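Local atomic coordinates of regulatory protein SdiA (Escherichia coli, PDB entry 4LFU), a protein that activates transcription of the ftsQAZ cell-division genes and, as a LuxR-type quorum-sensing receptor, responds to acyl-homoserine lactone autoinducers made by other bacteria. Residues R11-L14 / L15-R19; E29-L32 / Q33-L37; A78-P81 / V82-P85; Y122-L125 / P126-L130; L157-E160 / S161-L165. One frame throughout, in Å; residues are numbered along the deposited sequence.

Contact 1 (R11-L14 / L15-R19)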
loop_
_atom_site.group_PDB
_atom_site.type_symbol
_atom_site.label_atom_id
_atom_site.label_comp_id
_atom_site.label_asym_id
_atom_site.label_seq_id
_atom_site.Cartn_x
_atom_site.Cartn_y
_atom_site.Cartn_z
ATOM N N ARG A 11 16.694 4.223 -15.760
ATOM C CA ARG A 11 16.755 5.674 -15.968
ATOM C C ARG A 11 15.873 6.112 -17.162
ATOM O O ARG A 11 15.069 7.049 -17.051
ATOM C CB ARG A 11 18.228 6.108 -16.146
ATOM C CG ARG A 11 18.621 7.422 -15.477
ATOM C CD ARG A 11 20.122 7.455 -15.013
ATOM N NE ARG A 11 21.064 6.824 -15.951
ATOM C CZ ARG A 11 21.906 5.831 -15.646
ATOM N NH1 ARG A 11 21.965 5.346 -14.405
ATOM N NH2 ARG A 11 22.702 5.321 -16.585
ATOM N N THR A 12 16.010 5.402 -18.283
ATOM C CA THR A 12 15.175 5.619 -19.476
ATOM C C THR A 12 13.672 5.391 -19.234
ATOM O O THR A 12 12.833 6.160 -19.715
ATOM C CB THR A 12 15.612 4.688 -20.633
ATOM O OG1 THR A 12 17.041 4.625 -20.689
ATOM C CG2 THR A 12 15.048 5.173 -21.967
ATOM N N MET A 13 13.337 4.335 -18.496
ATOM C CA MET A 13 11.931 3.960 -18.317
ATOM C C MET A 13 11.163 4.945 -17.446
ATOM O O MET A 13 10.029 5.302 -17.773
ATOM C CB MET A 13 11.788 2.512 -17.818
ATOM C CG MET A 13 12.257 1.458 -18.817
ATOM S SD MET A 13 11.561 1.629 -20.496
ATOM C CE MET A 13 9.819 1.336 -20.178
ATOM N N LEU A 14 11.778 5.383 -16.345
ATOM C CA LEU A 14 11.192 6.418 -15.488
ATOM C C LEU A 14 10.881 7.659 -16.296
ATOM O O LEU A 14 9.798 8.232 -16.183
ATOM C CB LEU A 14 12.133 6.773 -14.332
ATOM C CG LEU A 14 12.336 5.630 -13.342
ATOM C CD1 LEU A 14 13.419 5.951 -12.329
ATOM C CD2 LEU A 14 11.015 5.298 -12.653
ATOM N N LEU A 15 11.828 8.064 -17.133
ATOM C CA LEU A 15 11.632 9.253 -17.949
ATOM C C LEU A 15 10.522 9.055 -18.978
ATOM O O LEU A 15 9.668 9.929 -19.127
ATOM C CB LEU A 15 12.951 9.708 -18.591
ATOM C CG LEU A 15 13.777 10.674 -17.727
ATOM C CD1 LEU A 15 15.276 10.692 -18.130
ATOM C CD2 LEU A 15 13.164 12.108 -17.757
ATOM N N ARG A 16 10.522 7.910 -19.663
ATOM C CA ARG A 16 9.460 7.587 -20.619
ATOM C C ARG A 16 8.068 7.611 -20.017
ATOM O O ARG A 16 7.169 8.159 -20.609
ATOM C CB ARG A 16 9.705 6.240 -21.294
ATOM C CG ARG A 16 10.268 6.344 -22.690
ATOM C CD ARG A 16 10.261 4.994 -23.356
ATOM N NE ARG A 16 11.558 4.724 -23.964
ATOM C CZ ARG A 16 12.008 3.514 -24.277
ATOM N NH1 ARG A 16 11.267 2.435 -24.036
ATOM N NH2 ARG A 16 13.213 3.384 -24.826
ATOM N N PHE A 17 7.882 7.025 -18.839
ATOM C CA PHE A 17 6.560 7.033 -18.186
ATOM C C PHE A 17 6.195 8.386 -17.594
ATOM O O PHE A 17 5.014 8.747 -17.549
ATOM C CB PHE A 17 6.446 5.940 -17.126
ATOM C CG PHE A 17 6.216 4.566 -17.692
ATOM C CD1 PHE A 17 4.953 4.196 -18.177
ATOM C CD2 PHE A 17 7.254 3.635 -17.743
ATOM C CE1 PHE A 17 4.732 2.935 -18.693
ATOM C CE2 PHE A 17 7.036 2.366 -18.255
ATOM C CZ PHE A 17 5.769 2.014 -18.730
ATOM N N GLN A 18 7.205 9.119 -17.136
ATOM C CA GLN A 18 7.022 10.509 -16.693
ATOM C C GLN A 18 6.418 11.384 -17.801
ATOM O O GLN A 18 5.486 12.148 -17.561
ATOM C CB GLN A 18 8.358 11.124 -16.245
ATOM C CG GLN A 18 8.701 11.016 -14.749
ATOM C CD GLN A 18 10.172 11.403 -14.446
ATOM O OE1 GLN A 18 10.835 10.772 -13.615
ATOM N NE2 GLN A 18 10.680 12.436 -15.141
ATOM N N ARG A 19 6.939 11.248 -19.015
ATOM C CA ARG A 19 6.572 12.142 -20.108
ATOM C C ARG A 19 5.274 11.770 -20.863
ATOM O O ARG A 19 4.802 12.536 -21.698
ATOM C CB ARG A 19 7.778 12.335 -21.055
ATOM C CG ARG A 19 7.648 11.745 -22.467
ATOM C CD ARG A 19 8.247 10.349 -22.582
ATOM N NE ARG A 19 7.629 9.443 -23.578
ATOM C CZ ARG A 19 6.444 9.599 -24.190
ATOM N NH1 ARG A 19 5.663 10.655 -23.951
ATOM N NH2 ARG A 19 6.029 8.676 -25.060
#
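Met13 and Phe17 meet one turn apart on helix 6-19, the methyl CE of Met13 lying 3.5 Å from Phe17 CE2, the two side chains crossing obliquely. The methionine reaches it by folding: CG stands beside the backbone N (chi1 -66°), and further bends at chi2 and chi3 bring CE round toward the next turn. The same ring holds its CD2 atom 3.2 Å from Met13 O, so that this carbonyl oxygen lies at the ring edge, near its plane, while also accepting the backbone N-H of Phe17. The sulfur has a different neighbour: Met13 SD is 3.6 Å from Arg16 NH1, set obliquely to the guanidinium. Thr12 runs alongside Arg16 and points the same way. Its CG2 lies 3.8 Å from Arg16 NH2, while OG1 turns back to bond Ser8 O. Bent at chi3, the arginine carries its NH1 to a salt bridge with Glu29 on helix 23-36. Phe17 meanwhile packs on Glu160 and Ser161 of helix 147-167. The arginine thus has a methyl and a thioether beside its guanidinium, while its charge is answered by a carboxylate from helix 23-36.

Contact 2 (E29-L32 / Q33-L37)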
loop_
_atom_site.group_PDB
_atom_site.type_symbol
_atom_site.label_atom_id
_atom_site.label_comp_id
_atom_site.label_asym_id
_atom_site.label_seq_id
_atom_site.Cartn_x
_atom_site.Cartn_y
_atom_site.Cartn_z
ATOM N N GLU A 29 3.597 1.227 -24.578
ATOM C CA GLU A 29 4.912 0.991 -23.982
ATOM C C GLU A 29 4.987 -0.340 -23.241
ATOM O O GLU A 29 6.013 -1.016 -23.301
ATOM C CB GLU A 29 5.310 2.153 -23.060
ATOM C CG GLU A 29 6.763 2.119 -22.523
ATOM C CD GLU A 29 7.821 2.042 -23.631
ATOM O OE1 GLU A 29 7.680 2.758 -24.652
ATOM O OE2 GLU A 29 8.798 1.265 -23.485
ATOM N N ILE A 30 3.911 -0.720 -22.541
ATOM C CA ILE A 30 3.854 -2.025 -21.867
ATOM C C ILE A 30 3.880 -3.158 -22.887
ATOM O O ILE A 30 4.611 -4.131 -22.699
ATOM C CB ILE A 30 2.624 -2.196 -20.957
ATOM C CG1 ILE A 30 2.757 -1.315 -19.708
ATOM C CG2 ILE A 30 2.427 -3.685 -20.588
ATOM C CD1 ILE A 30 1.414 -1.048 -19.021
ATOM N N GLU A 31 3.110 -3.004 -23.968
ATOM C CA GLU A 31 3.132 -3.962 -25.088
ATOM C C GLU A 31 4.537 -4.135 -25.692
ATOM O O GLU A 31 5.017 -5.258 -25.843
ATOM C CB GLU A 31 2.117 -3.594 -26.174
ATOM C CG GLU A 31 2.060 -4.650 -27.285
ATOM C CD GLU A 31 0.981 -4.383 -28.317
ATOM O OE1 GLU A 31 0.164 -5.303 -28.562
ATOM O OE2 GLU A 31 0.944 -3.254 -28.878
ATOM N N LEU A 32 5.196 -3.018 -25.996
ATOM C CA LEU A 32 6.588 -3.028 -26.476
ATOM C C LEU A 32 7.574 -3.707 -25.524
ATOM O O LEU A 32 8.425 -4.479 -25.966
ATOM C CB LEU A 32 7.045 -1.605 -26.799
ATOM C CG LEU A 32 8.144 -1.366 -27.844
ATOM C CD1 LEU A 32 9.447 -0.826 -27.209
ATOM C CD2 LEU A 32 8.404 -2.590 -28.777
ATOM N N GLN A 33 7.449 -3.419 -24.226
ATOM C CA GLN A 33 8.289 -4.022 -23.177
ATOM C C GLN A 33 8.050 -5.523 -23.027
ATOM O O GLN A 33 8.985 -6.282 -22.843
ATOM C CB GLN A 33 8.050 -3.330 -21.818
ATOM C CG GLN A 33 8.621 -1.934 -21.702
ATOM C CD GLN A 33 10.103 -1.888 -21.980
ATOM O OE1 GLN A 33 10.856 -2.753 -21.520
ATOM N NE2 GLN A 33 10.536 -0.883 -22.755
ATOM N N ALA A 34 6.791 -5.946 -23.099
ATOM C CA ALA A 34 6.459 -7.371 -23.098
ATOM C C ALA A 34 7.195 -8.078 -24.245
ATOM O O ALA A 34 7.823 -9.124 -24.048
ATOM C CB ALA A 34 4.956 -7.561 -23.232
ATOM N N GLN A 35 7.105 -7.472 -25.429
ATOM C CA GLN A 35 7.755 -7.940 -26.652
ATOM C C GLN A 35 9.273 -8.049 -26.538
ATOM O O GLN A 35 9.853 -9.041 -26.979
ATOM C CB GLN A 35 7.327 -7.063 -27.840
ATOM C CG GLN A 35 6.003 -7.566 -28.450
ATOM C CD GLN A 35 5.188 -6.508 -29.194
ATOM O OE1 GLN A 35 4.013 -6.736 -29.498
ATOM N NE2 GLN A 35 5.800 -5.355 -29.491
ATOM N N GLN A 36 9.905 -7.058 -25.909
ATOM C CA GLN A 36 11.350 -7.103 -25.651
ATOM C C GLN A 36 11.766 -8.232 -24.720
ATOM O O GLN A 36 12.842 -8.823 -24.887
ATOM C CB GLN A 36 11.852 -5.767 -25.111
ATOM C CG GLN A 36 11.946 -4.699 -26.183
ATOM C CD GLN A 36 12.502 -3.393 -25.659
ATOM O OE1 GLN A 36 13.377 -3.373 -24.781
ATOM N NE2 GLN A 36 12.011 -2.288 -26.202
ATOM N N LEU A 37 10.912 -8.543 -23.744
ATOM C CA LEU A 37 11.149 -9.687 -22.865
ATOM C C LEU A 37 10.728 -11.010 -23.510
ATOM O O LEU A 37 10.815 -12.049 -22.874
ATOM C CB LEU A 37 10.445 -9.489 -21.520
ATOM C CG LEU A 37 10.849 -8.278 -20.674
ATOM C CD1 LEU A 37 9.858 -8.078 -19.538
ATOM C CD2 LEU A 37 12.245 -8.464 -20.136
#
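Glu29 and Gln33, one turn apart on helix 23-36, are joined twice. The side-chain bond runs from Gln33 NE2 to Glu29 OE2 over 2.9 Å and is nearly straight, 169° at the hydrogen. OE2 is approached almost in line with its C-O bond and lies close to the amide plane of Gln33, although carboxylate and amide planes are turned 32° apart. A bend at chi2 in each chain swings the two ends together. The backbone supplies the second link, Gln33 N to Glu29 O at 2.9 Å. The next three N-H groups, of Ala34, Gln35 and Gln36, donate to the carbonyls of Ile30, Glu31 and Leu32 in the regular i to i+4 pattern. Further along, Gln35 OE1 approaches the methylene CG of Glu31 at 3.6 Å, an apolar neighbour for a polar atom. Gln33 also packs on Trp9 and Met13 of helix 6-19, and Ile30 turns to Leu133 and Phe135 of the sheet. Held also by Arg16 of helix 6-19, its stronger partner, the buried carboxylate of Glu29 is probably stabilised in its ionised form.

Contact 3 (A78-P81 / V82-P85)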
loop_
_atom_site.group_PDB
_atom_site.type_symbol
_atom_site.label_atom_id
_atom_site.label_comp_id
_atom_site.label_asym_id
_atom_site.label_seq_id
_atom_site.Cartn_x
_atom_site.Cartn_y
_atom_site.Cartn_z
ATOM N N ALA A 78 -13.300 -15.489 -10.505
ATOM C CA ALA A 78 -13.500 -16.171 -9.207
ATOM C C ALA A 78 -12.420 -17.196 -8.825
ATOM O O ALA A 78 -12.135 -17.379 -7.634
ATOM C CB ALA A 78 -14.888 -16.847 -9.150
ATOM N N ILE A 79 -11.844 -17.874 -9.820
ATOM C CA ILE A 79 -10.820 -18.907 -9.568
ATOM C C ILE A 79 -9.388 -18.503 -9.969
ATOM O O ILE A 79 -8.444 -19.251 -9.733
ATOM C CB ILE A 79 -11.202 -20.249 -10.270
ATOM C CG1 ILE A 79 -11.167 -20.109 -11.813
ATOM C CG2 ILE A 79 -12.552 -20.721 -9.755
ATOM C CD1 ILE A 79 -11.673 -21.348 -12.598
ATOM N N ASP A 80 -9.229 -17.330 -10.585
ATOM C CA ASP A 80 -7.945 -16.944 -11.186
ATOM C C ASP A 80 -6.861 -16.677 -10.135
ATOM O O ASP A 80 -6.894 -15.655 -9.454
ATOM C CB ASP A 80 -8.108 -15.759 -12.122
ATOM C CG ASP A 80 -6.864 -15.476 -12.935
ATOM O OD1 ASP A 80 -6.907 -14.579 -13.804
ATOM O OD2 ASP A 80 -5.835 -16.136 -12.719
ATOM N N PRO A 81 -5.866 -17.588 -10.045
ATOM C CA PRO A 81 -4.876 -17.550 -8.959
ATOM C C PRO A 81 -3.814 -16.473 -9.160
ATOM O O PRO A 81 -3.096 -16.104 -8.226
ATOM C CB PRO A 81 -4.245 -18.943 -9.020
ATOM C CG PRO A 81 -4.452 -19.401 -10.447
ATOM C CD PRO A 81 -5.614 -18.687 -11.004
ATOM N N VAL A 82 -3.742 -15.969 -10.381
ATOM C CA VAL A 82 -2.762 -14.976 -10.797
ATOM C C VAL A 82 -3.117 -13.580 -10.224
ATOM O O VAL A 82 -2.291 -12.659 -10.240
ATOM C CB VAL A 82 -2.652 -15.058 -12.361
ATOM C CG1 VAL A 82 -2.341 -13.751 -13.017
ATOM C CG2 VAL A 82 -1.688 -16.190 -12.763
ATOM N N LEU A 83 -4.333 -13.461 -9.685
ATOM C CA LEU A 83 -4.889 -12.209 -9.156
ATOM C C LEU A 83 -5.090 -12.274 -7.636
ATOM O O LEU A 83 -5.877 -11.525 -7.052
ATOM C CB LEU A 83 -6.216 -11.902 -9.867
ATOM C CG LEU A 83 -6.290 -11.021 -11.120
ATOM C CD1 LEU A 83 -4.967 -10.766 -11.875
ATOM C CD2 LEU A 83 -7.358 -11.516 -12.068
ATOM N N ASN A 84 -4.390 -13.218 -7.023
ATOM C CA ASN A 84 -4.447 -13.436 -5.613
ATOM C C ASN A 84 -3.058 -13.133 -5.054
ATOM O O ASN A 84 -2.116 -13.894 -5.280
ATOM C CB ASN A 84 -4.885 -14.881 -5.317
ATOM C CG ASN A 84 -4.915 -15.203 -3.828
ATOM O OD1 ASN A 84 -4.756 -14.321 -2.970
ATOM N ND2 ASN A 84 -5.094 -16.480 -3.512
ATOM N N PRO A 85 -2.930 -12.005 -4.334
ATOM C CA PRO A 85 -1.669 -11.555 -3.726
ATOM C C PRO A 85 -1.008 -12.552 -2.735
ATOM O O PRO A 85 0.210 -12.554 -2.595
ATOM C CB PRO A 85 -2.069 -10.248 -3.029
ATOM C CG PRO A 85 -3.519 -10.325 -2.853
ATOM C CD PRO A 85 -4.030 -11.064 -4.045
#
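Asp80 OD2 accepts the backbone N-H of Val82 at 3.1 Å, with an angle of 157° at the hydrogen; the donor stands well above the carboxylate plane, 47° out of it. The other oxygen, OD1, accepts from Tyr71 OH and also bonds a tetraethylene glycol molecule, probably taken up from the crystallisation liquor. With CG anti to the backbone N (chi1 -170°), the Asp80 side chain brings OD2 to the N-H of Val82 and within 3.4 Å of Val82 CB. On its other branch OD1 lies 3.5 Å from Leu83 CD2, the two side chains meeting at a slant. Asp80 O is used as well, in a weak bond from Leu83 N of 3.4 Å. A second weak bond follows at the next step, from Asn84 N to Pro81 O, again 3.4 Å, so the backbone makes a short 3-10-like turn through Pro81 and Val82. Asp80 OD2 takes the N-H of the residue two places on, the pattern of an Asx turn, and the proline between them has no N-H to give. This turn belongs to the loop joining helix 65-73 to strand 92-94 in the autoinducer-binding domain, and it sits against one face of the central sheet: Val82 packs on Thr120 and Ser134, Leu83 on Phe132, while Pro81 turns instead to Leu99, Phe100 and Leu106. Pro81 O is also reached by Asn87 ND2, while Leu83 O receives Arg47 NH1.

Contact 4 (Y122-L125 / P126-L130)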
loop_
_atom_site.group_PDB
_atom_site.type_symbol
_atom_site.label_atom_id
_atom_site.label_comp_id
_atom_site.label_asym_id
_atom_site.label_seq_id
_atom_site.Cartn_x
_atom_site.Cartn_y
_atom_site.Cartn_z
ATOM N N TYR A 122 2.847 -7.707 -9.110
ATOM C CA TYR A 122 1.818 -6.863 -8.510
ATOM C C TYR A 122 2.306 -5.772 -7.542
ATOM O O TYR A 122 3.421 -5.853 -6.983
ATOM C CB TYR A 122 0.691 -7.701 -7.901
ATOM C CG TYR A 122 0.729 -7.847 -6.409
ATOM C CD1 TYR A 122 -0.129 -7.103 -5.578
ATOM C CD2 TYR A 122 1.588 -8.749 -5.826
ATOM C CE1 TYR A 122 -0.072 -7.241 -4.177
ATOM C CE2 TYR A 122 1.656 -8.897 -4.469
ATOM C CZ TYR A 122 0.830 -8.154 -3.648
ATOM O OH TYR A 122 0.932 -8.383 -2.294
ATOM N N LEU A 123 1.452 -4.753 -7.387
ATOM C CA LEU A 123 1.667 -3.636 -6.490
ATOM C C LEU A 123 0.352 -3.116 -5.915
ATOM O O LEU A 123 -0.653 -2.950 -6.643
ATOM C CB LEU A 123 2.339 -2.470 -7.238
ATOM C CG LEU A 123 2.748 -1.299 -6.332
ATOM C CD1 LEU A 123 3.837 -1.745 -5.370
ATOM C CD2 LEU A 123 3.195 -0.077 -7.118
ATOM N N MET A 124 0.374 -2.820 -4.619
ATOM C CA MET A 124 -0.707 -2.057 -4.019
ATOM C C MET A 124 -0.458 -0.582 -4.225
ATOM O O MET A 124 0.594 -0.078 -3.867
ATOM C CB MET A 124 -0.832 -2.316 -2.524
ATOM C CG MET A 124 -1.868 -1.373 -1.906
ATOM S SD MET A 124 -2.404 -1.935 -0.304
ATOM C CE MET A 124 -0.948 -1.626 0.706
ATOM N N LEU A 125 -1.450 0.111 -4.775
ATOM C CA LEU A 125 -1.345 1.559 -5.035
ATOM C C LEU A 125 -1.664 2.452 -3.808
ATOM O O LEU A 125 -2.257 1.974 -2.826
ATOM C CB LEU A 125 -2.201 1.926 -6.253
ATOM C CG LEU A 125 -1.839 1.099 -7.491
ATOM C CD1 LEU A 125 -2.969 1.130 -8.504
ATOM C CD2 LEU A 125 -0.521 1.558 -8.100
ATOM N N PRO A 126 -1.296 3.758 -3.869
ATOM C CA PRO A 126 -1.580 4.662 -2.715
ATOM C C PRO A 126 -3.068 4.708 -2.344
ATOM O O PRO A 126 -3.402 4.992 -1.197
ATOM C CB PRO A 126 -1.093 6.044 -3.198
ATOM C CG PRO A 126 -0.091 5.721 -4.342
ATOM C CD PRO A 126 -0.627 4.467 -4.986
ATOM N N ASN A 127 -3.944 4.398 -3.299
ATOM C CA ASN A 127 -5.389 4.387 -3.058
ATOM C C ASN A 127 -5.925 3.013 -2.615
ATOM O O ASN A 127 -7.143 2.827 -2.421
ATOM C CB ASN A 127 -6.143 4.917 -4.283
ATOM C CG ASN A 127 -5.994 4.023 -5.526
ATOM O OD1 ASN A 127 -5.327 2.987 -5.503
ATOM N ND2 ASN A 127 -6.631 4.436 -6.618
ATOM N N ARG A 128 -4.985 2.071 -2.431
ATOM C CA ARG A 128 -5.258 0.689 -1.974
ATOM C C ARG A 128 -5.842 -0.217 -3.074
ATOM O O ARG A 128 -6.267 -1.341 -2.807
ATOM C CB ARG A 128 -6.147 0.678 -0.735
ATOM C CG ARG A 128 -5.466 1.091 0.535
ATOM C CD ARG A 128 -5.268 2.593 0.617
ATOM N NE ARG A 128 -5.139 3.013 2.007
ATOM C CZ ARG A 128 -4.252 3.894 2.434
ATOM N NH1 ARG A 128 -3.451 4.496 1.561
ATOM N NH2 ARG A 128 -4.197 4.197 3.722
ATOM N N ALA A 129 -5.867 0.270 -4.309
ATOM C CA ALA A 129 -6.195 -0.601 -5.433
ATOM C C ALA A 129 -5.036 -1.563 -5.584
ATOM O O ALA A 129 -3.901 -1.233 -5.240
ATOM C CB ALA A 129 -6.395 0.207 -6.708
ATOM N N LEU A 130 -5.311 -2.758 -6.091
ATOM C CA LEU A 130 -4.238 -3.715 -6.330
ATOM C C LEU A 130 -4.067 -3.852 -7.824
ATOM O O LEU A 130 -5.014 -4.222 -8.538
ATOM C CB LEU A 130 -4.557 -5.081 -5.690
ATOM C CG LEU A 130 -4.661 -5.227 -4.165
ATOM C CD1 LEU A 130 -5.021 -6.662 -3.854
ATOM C CD2 LEU A 130 -3.341 -4.887 -3.470
#
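Leu125 touches Pro126, Asn127 and Ala129 in turn along its side chain. Its CB lies 3.4 Å from Asn127 OD1 and borders the ring of Pro126. CG, placed beside the backbone N by a chi1 of -55°, comes 3.8 Å from Ala129 O. The branch CD1 ends on the methyl CB of Ala129 at 4.0 Å, and CD2 turns out to Leu162 of helix 147-167. The backbone of the same residue is bonded at both N and O. Leu125 N donates to Ala129 O over 2.8 Å, almost straight at 173°, and Leu125 O accepts Arg128 N, a donor standing well above the carbonyl plane. Asn127 folds into the crowded position between its backbone N and carbonyl carbon (chi1 65°), which brings OD1 to Ala129 N at 3.0 Å in an Asx turn; its ND2 goes to Val173 O. Arg128 curls back so that NH1 bonds Pro126 O at 2.8 Å, the oxygen lying near the guanidinium plane. Beyond the turn, Met124 and Leu130 face each other as a non-hydrogen-bonded antiparallel pair, with Leu130 CD2 3.7 Å from Met124 CB. The same methyl reaches the edge of the Tyr122 ring, whose other neighbours include Phe88 and Phe132. Met124 and Arg128 also pack against the second subunit. Together these residues form a beta hairpin, in which a type I turn from Leu125 to Arg128 connects strands 117-124 and 130-137, adjacent in the antiparallel sheet of the autoinducer-binding domain.

Contact 5 (L157-E160 / S161-L165)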
loop_
_atom_site.group_PDB
_atom_site.type_symbol
_atom_site.label_atom_id
_atom_site.label_comp_id
_atom_site.label_asym_id
_atom_site.label_seq_id
_atom_site.Cartn_x
_atom_site.Cartn_y
_atom_site.Cartn_z
ATOM N N LEU A 157 7.876 -1.539 -14.230
ATOM C CA LEU A 157 6.791 -1.476 -15.234
ATOM C C LEU A 157 5.413 -1.424 -14.642
ATOM O O LEU A 157 4.588 -0.658 -15.102
ATOM C CB LEU A 157 6.857 -2.657 -16.214
ATOM C CG LEU A 157 8.062 -2.634 -17.159
ATOM C CD1 LEU A 157 8.169 -3.964 -17.924
ATOM C CD2 LEU A 157 7.959 -1.478 -18.114
ATOM N N VAL A 158 5.160 -2.243 -13.626
ATOM C CA VAL A 158 3.849 -2.229 -12.980
ATOM C C VAL A 158 3.639 -0.927 -12.203
ATOM O O VAL A 158 2.535 -0.382 -12.228
ATOM C CB VAL A 158 3.553 -3.520 -12.116
ATOM C CG1 VAL A 158 4.444 -3.624 -10.907
ATOM C CG2 VAL A 158 2.073 -3.586 -11.697
ATOM N N ARG A 159 4.684 -0.427 -11.545
ATOM C CA ARG A 159 4.568 0.785 -10.743
ATOM C C ARG A 159 4.350 1.996 -11.615
ATOM O O ARG A 159 3.388 2.728 -11.441
ATOM C CB ARG A 159 5.814 1.000 -9.876
ATOM C CG ARG A 159 5.636 2.081 -8.825
ATOM C CD ARG A 159 6.972 2.621 -8.363
ATOM N NE ARG A 159 6.826 3.518 -7.216
ATOM C CZ ARG A 159 6.565 4.822 -7.291
ATOM N NH1 ARG A 159 6.410 5.419 -8.468
ATOM N NH2 ARG A 159 6.455 5.537 -6.179
ATOM N N GLU A 160 5.245 2.182 -12.574
ATOM C CA GLU A 160 5.249 3.391 -13.430
ATOM C C GLU A 160 4.040 3.487 -14.336
ATOM O O GLU A 160 3.479 4.574 -14.494
ATOM C CB GLU A 160 6.535 3.499 -14.260
ATOM C CG GLU A 160 7.787 3.701 -13.410
ATOM C CD GLU A 160 7.601 4.773 -12.344
ATOM O OE1 GLU A 160 7.310 5.943 -12.706
ATOM O OE2 GLU A 160 7.755 4.451 -11.146
ATOM N N SER A 161 3.615 2.355 -14.910
ATOM C CA SER A 161 2.424 2.366 -15.763
ATOM C C SER A 161 1.200 2.795 -14.973
ATOM O O SER A 161 0.446 3.637 -15.411
ATOM C CB SER A 161 2.206 1.027 -16.487
ATOM O OG SER A 161 2.001 -0.060 -15.594
ATOM N N LEU A 162 1.037 2.247 -13.779
ATOM C CA LEU A 162 -0.117 2.570 -12.961
ATOM C C LEU A 162 0.001 3.930 -12.263
ATOM O O LEU A 162 -1.015 4.570 -12.018
ATOM C CB LEU A 162 -0.388 1.460 -11.942
ATOM C CG LEU A 162 -0.863 0.101 -12.465
ATOM C CD1 LEU A 162 -0.736 -0.970 -11.408
ATOM C CD2 LEU A 162 -2.282 0.191 -12.973
ATOM N N MET A 163 1.224 4.366 -11.941
ATOM C CA MET A 163 1.432 5.764 -11.477
ATOM C C MET A 163 1.138 6.791 -12.573
ATOM O O MET A 163 0.440 7.788 -12.318
ATOM C CB MET A 163 2.822 5.978 -10.868
ATOM C CG MET A 163 3.053 5.236 -9.520
ATOM S SD MET A 163 1.775 5.417 -8.236
ATOM C CE MET A 163 1.797 7.196 -7.974
ATOM N N ALA A 164 1.621 6.534 -13.800
ATOM C CA ALA A 164 1.226 7.341 -14.957
ATOM C C ALA A 164 -0.286 7.380 -15.120
ATOM O O ALA A 164 -0.874 8.450 -15.242
ATOM C CB ALA A 164 1.885 6.831 -16.233
ATOM N N LEU A 165 -0.934 6.221 -15.117
ATOM C CA LEU A 165 -2.397 6.186 -15.271
ATOM C C LEU A 165 -3.161 6.874 -14.134
ATOM O O LEU A 165 -4.258 7.363 -14.345
ATOM C CB LEU A 165 -2.902 4.743 -15.479
ATOM C CG LEU A 165 -2.474 4.049 -16.783
ATOM C CD1 LEU A 165 -2.487 2.534 -16.626
ATOM C CD2 LEU A 165 -3.346 4.475 -17.943
#
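Ser161 and Leu157 are linked one turn apart in helix 147-167, which packs on the sheet of the autoinducer-binding domain beside helix 23-36 and also touches helix 6-19. Among the hydrogen bonds, Leu157 O is gripped twice by the same serine. Ser161 OG donates to it at 2.7 Å, lying in the carbonyl plane, while Ser161 N donates at 3.2 Å from above that plane. The hydroxyl gets there because OG sits between its own backbone N and carbonyl carbon (chi1 62°), turned back toward the preceding turn. A buried hydroxyl thereby finds its acceptor within the helix, among Val26, Ile30 and Phe17 of helices 23-36 and 6-19. Of the remaining backbone bonds, Met163 N to Arg159 O and Ala164 N to Glu160 O are short at 2.8 Å, whereas Leu162 N to Val158 O is weak at 3.4 Å. The charged interaction joins chain neighbours: Arg159 NH1 makes a salt bridge of 3.1 Å with Glu160 OE2, on the syn side of the carboxylate. Gln90 of the second subunit adds a weak bond to that oxygen and packs on Arg159, placing the pair at the dimer contact. Toward the sheet, Leu162 packs on Leu44 and Val46; within the helix, Val158 CG2 touches Leu162 CD1 at 3.8 Å. On the arginine side, Met163 CG rests 3.5 Å from Arg159 NH1, oblique to the guanidinium.

Overall arrangement
Contacts 1, 2 and 5 lie on three helices packed together, of which 23-36 and 147-167 rest on the sheet. The Arg16-Glu29 salt bridge ties contact 1 to contact 2, whereas contact 5 meets both largely through packing, Phe17 on Glu160 and Ile30 on Ser161. Contact 5 is the most buried of the three; contacts 1 and 2 combine buried and exposed residues. Contact 4, a hairpin end, touches contact 5 through Leu125 and Leu162. Contact 3, also buried, is a loop turn reaching contact 4 through Pro85 and Tyr122. Regular backbone bonds dominate the helices; in contacts 3 and 4 an Asp or Asn side chain accepts a backbone N-H. Contacts 1, 4 and 5 meet the second subunit.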